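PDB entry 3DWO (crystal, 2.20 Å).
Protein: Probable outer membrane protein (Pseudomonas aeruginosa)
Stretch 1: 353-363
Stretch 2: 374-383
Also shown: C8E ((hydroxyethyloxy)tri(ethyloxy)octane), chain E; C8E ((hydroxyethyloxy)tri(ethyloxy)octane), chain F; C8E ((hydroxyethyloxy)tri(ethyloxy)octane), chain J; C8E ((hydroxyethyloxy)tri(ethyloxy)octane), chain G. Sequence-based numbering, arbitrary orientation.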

# COMPACT_ATOMS: atom_id res chain seq x y z
N MET A 353 -18.30 19.64 12.39
CA MET A 353 -17.77 18.43 13.01
C MET A 353 -17.99 17.22 12.12
O MET A 353 -19.01 17.11 11.45
N ARG A 354 -17.02 16.30 12.13
CA ARG A 354 -17.10 15.09 11.34
C ARG A 354 -16.76 13.86 12.17
O ARG A 354 -16.07 13.94 13.18
N ALA A 355 -17.26 12.72 11.71
CA ALA A 355 -17.03 11.44 12.36
C ALA A 355 -17.38 10.35 11.36
O ALA A 355 -18.11 10.58 10.39
N GLY A 356 -16.85 9.15 11.58
CA GLY A 356 -17.13 8.05 10.69
C GLY A 356 -16.39 6.80 11.08
O GLY A 356 -15.47 6.84 11.91
N VAL A 357 -16.79 5.68 10.49
CA VAL A 357 -16.17 4.39 10.76
C VAL A 357 -16.19 3.61 9.45
O VAL A 357 -17.03 3.85 8.59
N ALA A 358 -15.25 2.68 9.30
CA ALA A 358 -15.19 1.89 8.08
C ALA A 358 -14.68 0.49 8.35
O ALA A 358 -13.99 0.23 9.33
N TYR A 359 -15.06 -0.43 7.47
CA TYR A 359 -14.61 -1.81 7.57
C TYR A 359 -13.81 -2.05 6.30
O TYR A 359 -14.31 -1.84 5.20
N ASP A 360 -12.57 -2.49 6.47
CA ASP A 360 -11.69 -2.71 5.33
C ASP A 360 -11.06 -4.10 5.34
O ASP A 360 -10.27 -4.42 6.22
N GLN A 361 -11.42 -4.92 4.35
CA GLN A 361 -10.90 -6.28 4.25
C GLN A 361 -9.48 -6.34 3.72
O GLN A 361 -9.13 -5.62 2.79
N THR A 362 -8.67 -7.21 4.31
CA THR A 362 -7.31 -7.38 3.85
C THR A 362 -7.33 -8.34 2.67
O THR A 362 -8.12 -9.28 2.65
N PRO A 363 -6.48 -8.10 1.66
CA PRO A 363 -6.43 -8.98 0.49
C PRO A 363 -5.50 -10.17 0.73
O PRO A 363 -5.44 -11.10 -0.08
N PRO A 374 2.06 -8.01 6.76
CA PRO A 374 1.26 -8.87 7.63
C PRO A 374 -0.02 -8.21 8.12
O PRO A 374 -0.21 -8.06 9.32
N ASP A 375 -0.92 -7.83 7.22
CA ASP A 375 -2.14 -7.19 7.71
C ASP A 375 -3.37 -8.09 7.74
O ASP A 375 -3.35 -9.22 7.26
N GLY A 376 -4.43 -7.57 8.35
CA GLY A 376 -5.68 -8.29 8.46
C GLY A 376 -6.79 -7.29 8.30
O GLY A 376 -6.52 -6.10 8.06
N ASP A 377 -8.03 -7.74 8.41
CA ASP A 377 -9.17 -6.84 8.27
C ASP A 377 -8.99 -5.68 9.26
O ASP A 377 -8.48 -5.88 10.36
N ARG A 378 -9.40 -4.48 8.86
CA ARG A 378 -9.27 -3.32 9.75
C ARG A 378 -10.60 -2.63 10.00
O ARG A 378 -11.50 -2.67 9.17
N TYR A 379 -10.69 -2.00 11.16
CA TYR A 379 -11.86 -1.20 11.51
C TYR A 379 -11.29 0.20 11.61
O TYR A 379 -10.28 0.42 12.29
N PHE A 380 -11.90 1.16 10.93
CA PHE A 380 -11.43 2.54 10.97
C PHE A 380 -12.40 3.40 11.78
O PHE A 380 -13.62 3.32 11.58
N ALA A 381 -11.86 4.19 12.69
CA ALA A 381 -12.66 5.10 13.52
C ALA A 381 -12.06 6.49 13.35
O ALA A 381 -10.90 6.72 13.70
N SER A 382 -12.85 7.43 12.83
CA SER A 382 -12.36 8.79 12.60
C SER A 382 -13.20 9.91 13.21
O SER A 382 -14.42 9.79 13.36
N LEU A 383 -12.52 11.00 13.53
CA LEU A 383 -13.13 12.21 14.08
C LEU A 383 -12.51 13.37 13.31
O LEU A 383 -11.31 13.35 13.03

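Strands 353-360 and 378-383 run antiparallel, with 169° between their N-to-C directions; as each strand is extended, its side chains alternate between two faces of the sheet. Ala355, Val357, Tyr359, Tyr379, Ala381 and Leu383 lie on one face; Ala358, Asp360, Arg378, Phe380 and Ser382 lie on the other, where Gly356 presents no side chain. Paired backbone bonds fix this register, as between Asp360 and Arg378 (Asp360 N to Arg378 O 2.9 Å, Arg378 N to Asp360 O 2.8 Å).

On the first face the contacts are apolar and extend to detergent. Leu383 (chi1 m, chi2 t) brings its end nearer the neighbouring strand, placing Leu383 CD2 4.1 Å from Ala355 CB; the chain J C8E continues this patch, its C5 being 3.7 Å from Leu383 CD2 and its C7 3.7 Å from Ala355 CB. Tyr359 takes chi1 t (164°), whereas Tyr379 sits between wells at -92°. That off-rotamer angle accompanies a ring whose end leans toward its partner, with Tyr379 CE1 3.9 Å from Tyr359 CD2. C11 of the chain F C8E lies over one face of the Tyr379 ring but at the edge of the Tyr359 ring, so one ethoxy carbon of the detergent head touches both rings.

The Tyr359 ring reaches past the strand end, where its OH makes a weak hydrogen bond to Asp377 OD2 (3.3 Å) and accepts another weak one from Gln361 NE2 (3.4 Å). Asp377, chi1 m, brings its carboxylate nearer stretch 1, and its other oxygen, OD1, accepts from Thr362 N at 3.0 Å with a 164° angle, so that both oxygens are used.

Thr362 points toward stretch 2. With chi1 t (179°) its OG1 donates to Asp375 OD1 at 2.6 Å, a short bond. Asp375, chi1 p (83°), starts sideways but swings its carboxylate inward, leaving OD2 to accept from both Arg378 NE and Arg378 NH2 (each 2.9 Å), a salt bridge within the stretch.

Arg378 bends through chi1 m and chi2 p (85°), a fold consistent with this grip on Asp375. Its NH1 lies 3.8 Å from Asp360 OD2, a long salt bridge; the oxygen is well out of the guanidinium plane, so the attraction is of charge alone. C17 of the chain E C8E covers one guanidinium face.

Phe380 (chi1 m) packs its CB 4.0 Å from Ala358 CB, while its CE2 lies 3.9 Å from CB of Asp360, whose chi1 is t.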

# COMPACT_ATOMS: atom_id res chain seq x y z
CB MET A 353 -18.43 18.18 14.36
CG MET A 353 -17.93 19.06 15.47
SD MET A 353 -18.76 18.67 17.03
CE MET A 353 -18.95 20.32 17.73
CB ARG A 354 -16.12 15.14 10.16
CG ARG A 354 -16.14 16.44 9.38
CD ARG A 354 -15.51 16.28 8.01
NE ARG A 354 -15.48 17.55 7.30
CZ ARG A 354 -14.64 18.54 7.57
NH1 ARG A 354 -13.75 18.40 8.55
NH2 ARG A 354 -14.69 19.67 6.88
CB ALA A 355 -17.89 11.32 13.60
CB VAL A 357 -16.96 3.60 11.82
CG1 VAL A 357 -16.99 4.36 13.14
CG2 VAL A 357 -18.37 3.33 11.32
CB ALA A 358 -14.30 2.60 7.05
CB TYR A 359 -15.80 -2.76 7.65
CG TYR A 359 -15.43 -4.20 7.37
CD1 TYR A 359 -15.84 -4.82 6.19
CD2 TYR A 359 -14.63 -4.92 8.25
CE1 TYR A 359 -15.46 -6.12 5.89
CE2 TYR A 359 -14.25 -6.23 7.96
CZ TYR A 359 -14.67 -6.82 6.78
OH TYR A 359 -14.28 -8.11 6.47
CB ASP A 360 -10.60 -1.62 5.37
CG ASP A 360 -9.80 -1.55 4.09
OD1 ASP A 360 -10.40 -1.64 3.00
OD2 ASP A 360 -8.57 -1.40 4.19
CB GLN A 361 -11.75 -7.14 3.32
CG GLN A 361 -13.17 -7.39 3.74
CD GLN A 361 -13.85 -8.35 2.78
OE1 GLN A 361 -13.71 -8.23 1.57
NE2 GLN A 361 -14.59 -9.30 3.33
CB THR A 362 -6.42 -7.99 4.95
OG1 THR A 362 -5.09 -8.15 4.44
CG2 THR A 362 -6.97 -9.36 5.38
CB PRO A 363 -5.91 -8.05 -0.61
CG PRO A 363 -4.96 -7.18 0.15
CD PRO A 363 -5.75 -6.85 1.41
CB PRO A 374 2.22 -9.14 8.78
CG PRO A 374 2.86 -7.76 8.96
CD PRO A 374 3.14 -7.34 7.51
CB ASP A 375 -2.44 -5.89 6.94
CG ASP A 375 -3.15 -6.12 5.64
OD1 ASP A 375 -2.78 -7.08 4.93
OD2 ASP A 375 -4.07 -5.34 5.32
CB ASP A 377 -10.47 -7.59 8.56
CG ASP A 377 -10.76 -8.67 7.53
OD1 ASP A 377 -10.17 -8.61 6.43
OD2 ASP A 377 -11.58 -9.56 7.81
CB ARG A 378 -8.33 -2.25 9.17
CG ARG A 378 -6.98 -2.71 8.65
CD ARG A 378 -7.07 -3.17 7.21
NE ARG A 378 -5.75 -3.29 6.61
CZ ARG A 378 -5.01 -2.25 6.24
NH1 ARG A 378 -5.46 -1.02 6.40
NH2 ARG A 378 -3.81 -2.44 5.70
CB TYR A 379 -12.45 -1.61 12.86
CG TYR A 379 -13.54 -2.65 12.80
CD1 TYR A 379 -14.49 -2.65 11.78
CD2 TYR A 379 -13.64 -3.63 13.80
CE1 TYR A 379 -15.52 -3.58 11.75
CE2 TYR A 379 -14.67 -4.57 13.78
CZ TYR A 379 -15.60 -4.54 12.76
OH TYR A 379 -16.61 -5.48 12.74
CB PHE A 380 -11.36 3.31 9.62
CG PHE A 380 -10.28 2.93 8.75
CD1 PHE A 380 -9.48 3.91 8.17
CD2 PHE A 380 -10.08 1.60 8.38
CE1 PHE A 380 -8.50 3.58 7.23
CE2 PHE A 380 -9.10 1.26 7.45
CZ PHE A 380 -8.30 2.25 6.87
CB ALA A 381 -12.60 4.66 14.98
CB SER A 382 -12.26 9.06 11.09
OG SER A 382 -11.50 8.08 10.42
CB LEU A 383 -12.81 12.36 15.58
CG LEU A 383 -13.44 11.34 16.53
CD1 LEU A 383 -12.96 11.64 17.94
CD2 LEU A 383 -14.96 11.42 16.45
C1 C8E E . 6.73 5.75 2.63
C2 C8E E . 5.90 4.69 3.19
C3 C8E E . 4.55 4.63 2.65
C4 C8E E . 3.67 5.32 3.57
C5 C8E E . 2.45 4.52 3.77
C6 C8E E . 1.39 5.35 4.29
C7 C8E E . 0.42 4.33 4.64
C8 C8E E . -0.14 4.67 5.95
O9 C8E E . -1.36 4.24 6.50
C10 C8E E . -2.57 4.56 5.84
C11 C8E E . -3.64 3.93 6.69
O12 C8E E . -3.41 2.51 6.84
C13 C8E E . -4.17 1.87 7.91
C14 C8E E . -3.71 0.63 8.74
O15 C8E E . -2.47 0.36 9.45
C16 C8E E . -1.52 -0.30 8.59
C17 C8E E . -1.60 -1.84 8.61
O18 C8E E . -0.61 -2.67 9.25
C19 C8E E . 0.47 -3.04 8.34
C20 C8E E . 0.73 -4.51 7.86
O21 C8E E . 0.36 -4.87 6.53
C2 C8E F . -12.36 -1.95 17.99
C3 C8E F . -12.62 -3.38 18.14
C4 C8E F . -11.35 -4.08 17.94
C5 C8E F . -11.55 -5.19 16.97
C6 C8E F . -10.32 -5.50 16.23
C7 C8E F . -10.62 -4.88 14.94
C8 C8E F . -10.23 -5.78 13.82
O9 C8E F . -10.98 -6.03 12.64
C10 C8E F . -12.27 -6.60 12.76
C11 C8E F . -12.81 -6.72 11.36
C1 C8E J . -13.55 17.77 17.97
C2 C8E J . -13.99 16.92 16.87
C3 C8E J . -14.80 15.77 17.27
C4 C8E J . -16.14 15.97 16.74
C5 C8E J . -16.77 14.65 16.51
C6 C8E J . -18.00 14.55 17.27
C7 C8E J . -18.69 13.53 16.49
C8 C8E J . -19.65 12.84 17.38
O9 C8E J . -19.66 11.47 17.73
C10 C8E J . -19.79 10.49 16.72
C1 C8E G . -22.05 10.02 12.00
C2 C8E G . -22.36 11.44 11.95
C3 C8E G . -21.21 12.33 12.13
C4 C8E G . -21.33 12.91 13.46
C5 C8E G . -20.99 14.35 13.38
C6 C8E G . -21.47 15.04 14.57